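Local coordinates for protein spydx (Streptococcus pyogenes, PDB 2J43) that binds glycogen through family 41 carbohydrate-binding modules, as part of a larger enzyme that probably hydrolyses alpha-1,6-glucosidic linkages in pullulan, amylopectin and glycogen, at residues 106-120 / 193-206. Numbering follows the deposited sequence.
Sequences YRPLKEGYLRINYHN and FKELDNHTQVFVKD. Unlike the reference sequence in segment 106-120: Glu-111 (reference Lys).
Val-202 O takes two donors from Asn-117, the backbone N and side-chain ND2, each at 3.0 Å and from opposite faces of the carbonyl plane. The side chain stays beside its own backbone N (chi1 -64°), which lets both donors reach one acceptor. Parallel strand pairing continues on both sides: Arg-115 N binds Thr-200 O, Arg-115 O receives Val-202 N, and Asn-117 O receives Val-204 N. His-119 N donates to Val-204 O, and His-119 O accepts from Asp-206 N; next to it Tyr-118 OH donates to Asp-206 O (2.7 Å). A water joins His-119 ND1 to Asp-206 OD2.

At the other end Tyr-106 has Gln-201 CB over its ring, 3.7 Å from the centroid. Its OH shares a hydrogen bond with His-199 ND1 (2.8 Å) and accepts a weak one from Gln-201 N. Leu-109 N donates almost straight to Thr-200 OG1 (3.0 Å), which a water links to Tyr-106 OH.

This pairs the first and last strands of the chain's second pullulanase-associated module. Arg-115 NE forms a salt bridge with Asp-160 on antiparallel strand 156-162, which flanks strand 113-119 opposite outermost strand 201-205; Ile-116 and Tyr-118 pack against strands 128-134 and 170-176.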
ATOM      1  N   TYR A 106       0.918  -0.846   0.562  1.00 15.38           N
ATOM      2  CA  TYR A 106      -0.546  -0.860   0.394  1.00 15.70           C
ATOM      3  C   TYR A 106      -0.849  -2.045  -0.524  1.00 16.60           C
ATOM      4  O   TYR A 106       0.066  -2.643  -1.088  1.00 15.62           O
ATOM      5  CB  TYR A 106      -1.011   0.469  -0.232  1.00 16.65           C
ATOM      6  CG  TYR A 106      -0.290   0.791  -1.523  1.00 14.93           C
ATOM      7  CD1 TYR A 106      -0.614   0.159  -2.728  1.00 16.03           C
ATOM      8  CD2 TYR A 106       0.735   1.754  -1.553  1.00 19.59           C
ATOM      9  CE1 TYR A 106       0.075   0.414  -3.889  1.00 15.35           C
ATOM     10  CE2 TYR A 106       1.422   2.041  -2.733  1.00 16.26           C
ATOM     11  CZ  TYR A 106       1.072   1.390  -3.904  1.00 16.53           C
ATOM     12  OH  TYR A 106       1.725   1.662  -5.085  1.00 19.65           O
ATOM     13  N   ARG A 107      -2.121  -2.420  -0.634  1.00 16.77           N
ATOM     14  CA  ARG A 107      -2.482  -3.508  -1.512  1.00 18.11           C
ATOM     15  C   ARG A 107      -2.328  -3.117  -2.995  1.00 19.57           C
ATOM     16  O   ARG A 107      -3.012  -2.196  -3.442  1.00 20.17           O
ATOM     17  CB  ARG A 107      -3.908  -3.906  -1.262  1.00 18.45           C
ATOM     18  CG  ARG A 107      -4.328  -5.066  -2.107  1.00 19.89           C
ATOM     19  CD  ARG A 107      -5.690  -5.493  -1.771  1.00 23.26           C
ATOM     20  NE  ARG A 107      -6.080  -6.598  -2.601  1.00 23.39           N
ATOM     21  CZ  ARG A 107      -7.161  -7.322  -2.372  1.00 28.40           C
ATOM     22  NH1 ARG A 107      -7.957  -7.059  -1.332  1.00 29.87           N
ATOM     23  NH2 ARG A 107      -7.444  -8.313  -3.177  1.00 27.32           N
ATOM     24  N   PRO A 108      -1.476  -3.786  -3.760  1.00 20.53           N
ATOM     25  CA  PRO A 108      -1.313  -3.449  -5.179  1.00 21.86           C
ATOM     26  C   PRO A 108      -2.620  -3.713  -5.938  1.00 23.41           C
ATOM     27  O   PRO A 108      -3.305  -4.693  -5.678  1.00 21.68           O
ATOM     28  CB  PRO A 108      -0.227  -4.415  -5.647  1.00 23.10           C
ATOM     29  CG  PRO A 108       0.481  -4.798  -4.400  1.00 21.40           C
ATOM     30  CD  PRO A 108      -0.520  -4.844  -3.338  1.00 21.79           C
ATOM     31  N   LEU A 109      -2.977  -2.820  -6.833  1.00 24.04           N
ATOM     32  CA  LEU A 109      -4.202  -2.997  -7.575  1.00 25.87           C
ATOM     33  C   LEU A 109      -3.901  -3.425  -9.019  1.00 26.88           C
ATOM     34  O   LEU A 109      -2.750  -3.626  -9.386  1.00 26.12           O
ATOM     35  CB  LEU A 109      -5.031  -1.721  -7.470  1.00 25.99           C
ATOM     36  CG  LEU A 109      -5.248  -1.253  -6.016  1.00 27.08           C
ATOM     37  CD1 LEU A 109      -6.006   0.071  -5.997  1.00 28.40           C
ATOM     38  CD2 LEU A 109      -5.953  -2.303  -5.102  1.00 29.31           C
ATOM     39  N   LYS A 110      -4.966  -3.611  -9.794  1.00 29.48           N
ATOM     40  CA  LYS A 110      -4.909  -4.002 -11.197  1.00 31.79           C
ATOM     41  C   LYS A 110      -3.966  -3.123 -12.037  1.00 32.41           C
ATOM     42  O   LYS A 110      -3.889  -1.902 -11.868  1.00 32.45           O
ATOM     43  CB  LYS A 110      -6.341  -4.007 -11.800  1.00 32.81           C
ATOM     44  CG  LYS A 110      -7.242  -2.787 -11.434  1.00 35.27           C
ATOM     45  CD  LYS A 110      -8.595  -2.786 -12.203  1.00 38.75           C
ATOM     46  CE  LYS A 110      -9.795  -2.232 -11.396  1.00 39.07           C
ATOM     47  NZ  LYS A 110      -9.775  -0.752 -11.113  1.00 40.43           N
ATOM     48  N   GLU A 111      -3.243  -3.753 -12.961  1.00 33.09           N
ATOM     49  CA  GLU A 111      -2.346  -3.022 -13.858  1.00 33.81           C
ATOM     50  C   GLU A 111      -3.149  -2.110 -14.778  1.00 31.86           C
ATOM     51  O   GLU A 111      -4.276  -2.415 -15.115  1.00 32.81           O
ATOM     52  CB  GLU A 111      -1.507  -4.000 -14.702  1.00 34.98           C
ATOM     53  CG  GLU A 111      -0.068  -4.101 -14.220  1.00 39.08           C
ATOM     54  CD  GLU A 111       0.744  -5.149 -14.963  1.00 44.78           C
ATOM     55  OE1 GLU A 111       0.719  -5.161 -16.223  1.00 47.88           O
ATOM     56  OE2 GLU A 111       1.428  -5.949 -14.279  1.00 49.04           O
ATOM     57  N   GLY A 112      -2.563  -0.972 -15.124  1.00 30.88           N
ATOM     58  CA  GLY A 112      -3.155  -0.021 -16.051  1.00 29.38           C
ATOM     59  C   GLY A 112      -4.114   0.978 -15.416  1.00 28.10           C
ATOM     60  O   GLY A 112      -4.831   1.725 -16.114  1.00 27.25           O
ATOM     61  N   TYR A 113      -4.149   0.983 -14.091  1.00 25.93           N
ATOM     62  CA  TYR A 113      -4.938   1.968 -13.357  1.00 25.17           C
ATOM     63  C   TYR A 113      -4.038   2.600 -12.289  1.00 22.71           C
ATOM     64  O   TYR A 113      -3.073   1.996 -11.840  1.00 22.23           O
ATOM     65  CB  TYR A 113      -6.145   1.300 -12.684  1.00 25.43           C
ATOM     66  CG  TYR A 113      -7.258   0.817 -13.613  1.00 29.83           C
ATOM     67  CD1 TYR A 113      -8.485   1.488 -13.653  1.00 33.50           C
ATOM     68  CD2 TYR A 113      -7.113  -0.338 -14.396  1.00 35.58           C
ATOM     69  CE1 TYR A 113      -9.538   1.030 -14.471  1.00 35.85           C
ATOM     70  CE2 TYR A 113      -8.157  -0.788 -15.234  1.00 36.95           C
ATOM     71  CZ  TYR A 113      -9.365  -0.099 -15.255  1.00 37.18           C
ATOM     72  OH  TYR A 113     -10.426  -0.515 -16.053  1.00 39.14           O
ATOM     73  N   LEU A 114      -4.322   3.843 -11.910  1.00 20.64           N
ATOM     74  CA  LEU A 114      -3.703   4.453 -10.748  1.00 18.47           C
ATOM     75  C   LEU A 114      -4.872   4.794  -9.816  1.00 16.87           C
ATOM     76  O   LEU A 114      -5.816   5.455 -10.227  1.00 16.70           O
ATOM     77  CB  LEU A 114      -2.934   5.728 -11.108  1.00 18.43           C
ATOM     78  CG  LEU A 114      -2.161   6.360  -9.944  1.00 19.38           C
ATOM     79  CD1 LEU A 114      -1.047   5.450  -9.438  1.00 20.28           C
ATOM     80  CD2 LEU A 114      -1.589   7.786 -10.194  1.00 19.83           C
ATOM     81  N   ARG A 115      -4.852   4.321  -8.566  1.00 15.08           N
ATOM     82  CA  ARG A 115      -5.761   4.858  -7.541  1.00 16.27           C
ATOM     83  C   ARG A 115      -5.188   6.115  -6.896  1.00 16.10           C
ATOM     84  O   ARG A 115      -4.055   6.112  -6.386  1.00 13.95           O
ATOM     85  CB  ARG A 115      -6.015   3.837  -6.426  1.00 17.27           C
ATOM     86  CG  ARG A 115      -6.969   4.340  -5.364  1.00 18.10           C
ATOM     87  CD  ARG A 115      -7.557   3.280  -4.451  1.00 16.62           C
ATOM     88  NE  ARG A 115      -8.354   2.305  -5.163  1.00 17.14           N
ATOM     89  CZ  ARG A 115      -8.961   1.265  -4.575  1.00 18.96           C
ATOM     90  NH1 ARG A 115      -8.820   1.046  -3.273  1.00 20.05           N
ATOM     91  NH2 ARG A 115      -9.715   0.443  -5.306  1.00 19.21           N
ATOM     92  N   ILE A 116      -5.992   7.184  -6.893  1.00 14.49           N
ATOM     93  CA  ILE A 116      -5.679   8.402  -6.184  1.00 15.19           C
ATOM     94  C   ILE A 116      -6.498   8.421  -4.917  1.00 15.42           C
ATOM     95  O   ILE A 116      -7.714   8.489  -4.957  1.00 15.23           O
ATOM     96  CB  ILE A 116      -5.994   9.617  -7.060  1.00 15.24           C
ATOM     97  CG1 ILE A 116      -5.104   9.587  -8.308  1.00 15.97           C
ATOM     98  CG2 ILE A 116      -5.861  10.902  -6.212  1.00 14.37           C
ATOM     99  CD1 ILE A 116      -5.437  10.653  -9.384  1.00 16.84           C
ATOM    100  N   ASN A 117      -5.827   8.352  -3.779  1.00 15.40           N
ATOM    101  CA  ASN A 117      -6.443   8.419  -2.474  1.00 15.44           C
ATOM    102  C   ASN A 117      -6.303   9.838  -1.931  1.00 14.45           C
ATOM    103  O   ASN A 117      -5.206  10.438  -2.028  1.00 16.40           O
ATOM    104  CB  ASN A 117      -5.712   7.475  -1.494  1.00 15.09           C
ATOM    105  CG  ASN A 117      -5.810   6.040  -1.864  1.00 14.75           C
ATOM    106  OD1 ASN A 117      -6.822   5.393  -1.546  1.00 16.02           O
ATOM    107  ND2 ASN A 117      -4.790   5.501  -2.593  1.00 13.48           N
ATOM    108  N   TYR A 118      -7.382  10.398  -1.386  1.00 14.72           N
ATOM    109  CA  TYR A 118      -7.334  11.754  -0.865  1.00 14.74           C
ATOM    110  C   TYR A 118      -7.941  11.744   0.511  1.00 16.09           C
ATOM    111  O   TYR A 118      -9.067  11.337   0.627  1.00 15.63           O
ATOM    112  CB  TYR A 118      -8.166  12.749  -1.729  1.00 14.96           C
ATOM    113  CG  TYR A 118      -8.165  14.126  -1.103  1.00 14.02           C
ATOM    114  CD1 TYR A 118      -7.008  14.908  -1.140  1.00 14.44           C
ATOM    115  CD2 TYR A 118      -9.298  14.651  -0.459  1.00 14.57           C
ATOM    116  CE1 TYR A 118      -6.960  16.155  -0.527  1.00 14.98           C
ATOM    117  CE2 TYR A 118      -9.269  15.919   0.132  1.00 15.63           C
ATOM    118  CZ  TYR A 118      -8.092  16.656   0.104  1.00 16.34           C
ATOM    119  OH  TYR A 118      -8.053  17.909   0.692  1.00 18.83           O
ATOM    120  N   HIS A 119      -7.194  12.209   1.512  1.00 15.75           N
ATOM    121  CA  HIS A 119      -7.621  12.278   2.900  1.00 17.21           C
ATOM    122  C   HIS A 119      -7.653  13.749   3.345  1.00 17.21           C
ATOM    123  O   HIS A 119      -6.767  14.528   2.963  1.00 17.42           O
ATOM    124  CB  HIS A 119      -6.667  11.455   3.792  1.00 17.49           C
ATOM    125  CG  HIS A 119      -7.192  11.213   5.183  1.00 19.30           C
ATOM    126  ND1 HIS A 119      -7.002  12.094   6.218  1.00 21.84           N
ATOM    127  CD2 HIS A 119      -7.860  10.155   5.706  1.00 21.63           C
ATOM    128  CE1 HIS A 119      -7.593  11.627   7.306  1.00 22.28           C
ATOM    129  NE2 HIS A 119      -8.100  10.443   7.030  1.00 24.76           N
ATOM    130  N   ASN A 120      -8.685  14.119   4.109  1.00 19.20           N
ATOM    131  CA  ASN A 120      -8.707  15.404   4.789  1.00 20.17           C
ATOM    132  C   ASN A 120      -9.068  15.224   6.265  1.00 21.85           C
ATOM    133  O   ASN A 120      -9.463  14.137   6.681  1.00 21.97           O
ATOM    134  CB  ASN A 120      -9.596  16.454   4.064  1.00 19.99           C
ATOM    135  CG  ASN A 120     -11.072  16.073   4.018  1.00 18.69           C
ATOM    136  OD1 ASN A 120     -11.528  15.195   4.767  1.00 21.15           O
ATOM    137  ND2 ASN A 120     -11.853  16.756   3.104  1.00 17.62           N
ATOM    138  N   PHE A 193       2.748  12.950 -11.041  1.00 22.28           N
ATOM    139  CA  PHE A 193       3.297  11.644 -10.654  1.00 23.57           C
ATOM    140  C   PHE A 193       3.813  10.890 -11.834  1.00 24.52           C
ATOM    141  O   PHE A 193       3.143  10.704 -12.812  1.00 26.22           O
ATOM    142  CB  PHE A 193       2.236  10.811  -9.917  1.00 22.21           C
ATOM    143  CG  PHE A 193       2.782   9.543  -9.298  1.00 22.22           C
ATOM    144  CD1 PHE A 193       3.604   9.611  -8.177  1.00 23.13           C
ATOM    145  CD2 PHE A 193       2.452   8.320  -9.817  1.00 23.43           C
ATOM    146  CE1 PHE A 193       4.117   8.439  -7.620  1.00 23.49           C
ATOM    147  CE2 PHE A 193       2.943   7.142  -9.252  1.00 23.98           C
ATOM    148  CZ  PHE A 193       3.763   7.219  -8.153  1.00 23.54           C
ATOM    149  N   LYS A 194       5.042  10.376 -11.718  1.00 28.17           N
ATOM    150  CA  LYS A 194       5.664   9.666 -12.833  1.00 29.99           C
ATOM    151  C   LYS A 194       6.401   8.382 -12.414  1.00 30.71           C
ATOM    152  O   LYS A 194       7.337   7.973 -13.094  1.00 32.90           O
ATOM    153  CB  LYS A 194       6.652  10.613 -13.553  1.00 30.76           C
ATOM    154  CG  LYS A 194       7.731  11.215 -12.670  1.00 33.12           C
ATOM    155  CD  LYS A 194       9.026  11.498 -13.453  1.00 38.20           C
ATOM    156  CE  LYS A 194       8.986  12.790 -14.234  1.00 39.48           C
ATOM    157  NZ  LYS A 194      10.375  13.204 -14.670  1.00 41.26           N
ATOM    158  N   GLU A 195       6.005   7.761 -11.313  1.00 31.38           N
ATOM    159  CA  GLU A 195       6.557   6.454 -10.924  1.00 32.51           C
ATOM    160  C   GLU A 195       5.515   5.344 -11.152  1.00 31.97           C
ATOM    161  O   GLU A 195       5.270   4.520 -10.281  1.00 31.47           O
ATOM    162  CB  GLU A 195       7.009   6.464  -9.439  1.00 33.37           C
ATOM    163  CG  GLU A 195       7.662   7.740  -8.904  1.00 37.66           C
ATOM    164  CD  GLU A 195       8.172   7.595  -7.461  1.00 41.40           C
ATOM    165  OE1 GLU A 195       7.390   7.295  -6.508  1.00 40.90           O
ATOM    166  OE2 GLU A 195       9.392   7.768  -7.276  1.00 46.71           O
ATOM    167  N   LEU A 196       4.882   5.310 -12.323  1.00 33.35           N
ATOM    168  CA  LEU A 196       3.774   4.365 -12.550  1.00 34.03           C
ATOM    169  C   LEU A 196       4.129   2.868 -12.606  1.00 35.90           C
ATOM    170  O   LEU A 196       3.239   2.016 -12.535  1.00 36.33           O
ATOM    171  CB  LEU A 196       2.997   4.724 -13.811  1.00 34.21           C
ATOM    172  CG  LEU A 196       2.389   6.126 -13.903  1.00 33.97           C
ATOM    173  CD1 LEU A 196       1.893   6.375 -15.342  1.00 35.81           C
ATOM    174  CD2 LEU A 196       1.256   6.325 -12.914  1.00 34.61           C
ATOM    175  N   ASP A 197       5.405   2.537 -12.756  1.00 37.10           N
ATOM    176  CA  ASP A 197       5.791   1.130 -12.861  1.00 38.04           C
ATOM    177  C   ASP A 197       5.885   0.473 -11.494  1.00 37.33           C
ATOM    178  O   ASP A 197       5.598  -0.721 -11.367  1.00 38.50           O
ATOM    179  CB  ASP A 197       7.108   0.986 -13.628  1.00 39.18           C
ATOM    180  CG  ASP A 197       6.950   1.255 -15.115  1.00 41.85           C
ATOM    181  OD1 ASP A 197       5.806   1.446 -15.591  1.00 46.35           O
ATOM    182  OD2 ASP A 197       7.920   1.282 -15.899  1.00 47.25           O
ATOM    183  N   ASN A 198       6.247   1.243 -10.475  1.00 35.72           N
ATOM    184  CA  ASN A 198       6.309   0.717  -9.104  1.00 34.92           C
ATOM    185  C   ASN A 198       5.003   0.804  -8.315  1.00 32.21           C
ATOM    186  O   ASN A 198       4.855   0.186  -7.256  1.00 32.04           O
ATOM    187  CB  ASN A 198       7.372   1.460  -8.309  1.00 35.58           C
ATOM    188  CG  ASN A 198       8.768   1.269  -8.867  1.00 38.22           C
ATOM    189  OD1 ASN A 198       9.047   0.300  -9.573  1.00 41.87           O
ATOM    190  ND2 ASN A 198       9.658   2.207  -8.546  1.00 41.82           N
ATOM    191  N   HIS A 199       4.055   1.592  -8.812  1.00 29.73           N
ATOM    192  CA  HIS A 199       3.002   2.083  -7.938  1.00 27.53           C
ATOM    193  C   HIS A 199       1.659   2.168  -8.613  1.00 25.49           C
ATOM    194  O   HIS A 199       1.515   2.768  -9.673  1.00 25.84           O
ATOM    195  CB  HIS A 199       3.380   3.450  -7.413  1.00 26.90           C
ATOM    196  CG  HIS A 199       4.435   3.404  -6.360  1.00 28.50           C
ATOM    197  ND1 HIS A 199       4.185   2.963  -5.072  1.00 29.68           N
ATOM    198  CD2 HIS A 199       5.753   3.699  -6.413  1.00 26.64           C
ATOM    199  CE1 HIS A 199       5.308   3.023  -4.368  1.00 29.56           C
ATOM    200  NE2 HIS A 199       6.274   3.469  -5.160  1.00 28.07           N
ATOM    201  N   THR A 200       0.684   1.547  -7.979  1.00 22.89           N
ATOM    202  CA  THR A 200      -0.687   1.590  -8.440  1.00 21.87           C
ATOM    203  C   THR A 200      -1.613   2.251  -7.444  1.00 20.24           C
ATOM    204  O   THR A 200      -2.784   2.443  -7.777  1.00 20.44           O
ATOM    205  CB  THR A 200      -1.239   0.119  -8.519  1.00 21.65           C
ATOM    206  OG1 THR A 200      -1.073  -0.548  -7.237  1.00 21.74           O
ATOM    207  CG2 THR A 200      -0.471  -0.759  -9.523  1.00 23.21           C
ATOM    208  N   GLN A 201      -1.125   2.733  -6.313  1.00 18.14           N
ATOM    209  CA  GLN A 201      -1.717   3.843  -5.578  1.00 17.26           C
ATOM    210  C   GLN A 201      -0.819   4.987  -5.212  1.00 17.18           C
ATOM    211  O   GLN A 201       0.388   4.803  -5.005  1.00 18.79           O
ATOM    212  CB  GLN A 201      -2.265   3.227  -4.254  1.00 16.51           C
ATOM    213  CG  GLN A 201      -3.181   1.999  -4.444  1.00 18.13           C
ATOM    214  CD  GLN A 201      -4.015   1.618  -3.226  1.00 17.44           C
ATOM    215  OE1 GLN A 201      -4.138   0.394  -2.861  1.00 19.69           O
ATOM    216  NE2 GLN A 201      -4.606   2.598  -2.607  1.00 14.81           N
ATOM    217  N   VAL A 202      -1.417   6.175  -5.148  1.00 15.69           N
ATOM    218  CA  VAL A 202      -0.837   7.355  -4.579  1.00 15.98           C
ATOM    219  C   VAL A 202      -1.746   7.977  -3.545  1.00 16.21           C
ATOM    220  O   VAL A 202      -2.947   7.654  -3.423  1.00 14.71           O
ATOM    221  CB  VAL A 202      -0.404   8.374  -5.656  1.00 17.03           C
ATOM    222  CG1 VAL A 202       0.632   7.762  -6.614  1.00 19.30           C
ATOM    223  CG2 VAL A 202      -1.592   8.912  -6.410  1.00 17.52           C
ATOM    224  N   PHE A 203      -1.174   8.886  -2.763  1.00 15.83           N
ATOM    225  CA  PHE A 203      -1.802   9.382  -1.575  1.00 15.65           C
ATOM    226  C   PHE A 203      -1.552  10.861  -1.480  1.00 16.51           C
ATOM    227  O   PHE A 203      -0.402  11.315  -1.542  1.00 17.12           O
ATOM    228  CB  PHE A 203      -1.248   8.669  -0.332  1.00 16.09           C
ATOM    229  CG  PHE A 203      -1.360   7.187  -0.438  1.00 14.07           C
ATOM    230  CD1 PHE A 203      -2.404   6.524   0.135  1.00 15.08           C
ATOM    231  CD2 PHE A 203      -0.455   6.469  -1.186  1.00 15.09           C
ATOM    232  CE1 PHE A 203      -2.545   5.128  -0.066  1.00 15.35           C
ATOM    233  CE2 PHE A 203      -0.576   5.102  -1.358  1.00 16.81           C
ATOM    234  CZ  PHE A 203      -1.635   4.440  -0.792  1.00 14.55           C
ATOM    235  N   VAL A 204      -2.637  11.625  -1.409  1.00 16.00           N
ATOM    236  CA  VAL A 204      -2.594  13.075  -1.168  1.00 16.89           C
ATOM    237  C   VAL A 204      -3.510  13.448  -0.038  1.00 15.83           C
ATOM    238  O   VAL A 204      -4.408  12.683   0.338  1.00 14.88           O
ATOM    239  CB  VAL A 204      -2.928  13.927  -2.446  1.00 17.74           C
ATOM    240  CG1 VAL A 204      -1.762  13.877  -3.459  1.00 20.20           C
ATOM    241  CG2 VAL A 204      -4.195  13.493  -3.049  1.00 21.01           C
ATOM    242  N   LYS A 205      -3.240  14.584   0.611  1.00 16.13           N
ATOM    243  CA  LYS A 205      -4.020  14.978   1.753  1.00 17.03           C
ATOM    244  C   LYS A 205      -4.181  16.499   1.911  1.00 17.45           C
ATOM    245  O   LYS A 205      -3.301  17.240   1.478  1.00 17.76           O
ATOM    246  CB  LYS A 205      -3.361  14.460   3.049  1.00 17.54           C
ATOM    247  CG  LYS A 205      -1.909  14.864   3.255  1.00 18.65           C
ATOM    248  CD  LYS A 205      -1.415  14.343   4.644  1.00 21.73           C
ATOM    249  CE  LYS A 205       0.026  14.658   4.906  1.00 21.74           C
ATOM    250  NZ  LYS A 205       0.321  16.129   5.106  1.00 22.50           N
ATOM    251  N   ASP A 206      -5.307  16.903   2.496  1.00 18.88           N
ATOM    252  CA  ASP A 206      -5.534  18.269   2.945  1.00 19.62           C
ATOM    253  C   ASP A 206      -5.185  19.286   1.839  1.00 20.18           C
ATOM    254  O   ASP A 206      -5.714  19.175   0.710  1.00 19.50           O
ATOM    255  CB  ASP A 206      -4.748  18.470   4.272  1.00 20.21           C
ATOM    256  CG  ASP A 206      -5.140  17.452   5.326  1.00 20.54           C
ATOM    257  OD1 ASP A 206      -6.335  17.359   5.640  1.00 27.16           O
ATOM    258  OD2 ASP A 206      -4.330  16.718   5.866  1.00 30.32           O
TER
HETATM  259  O   HOH W   1       1.478  -1.197  -6.543  1.00 25.66           O
HETATM  260  O   HOH W   2      -0.061   2.512 -12.096  1.00 36.17           O
HETATM  261  O   HOH W   3      -5.448  14.291   6.503  1.00 30.62           O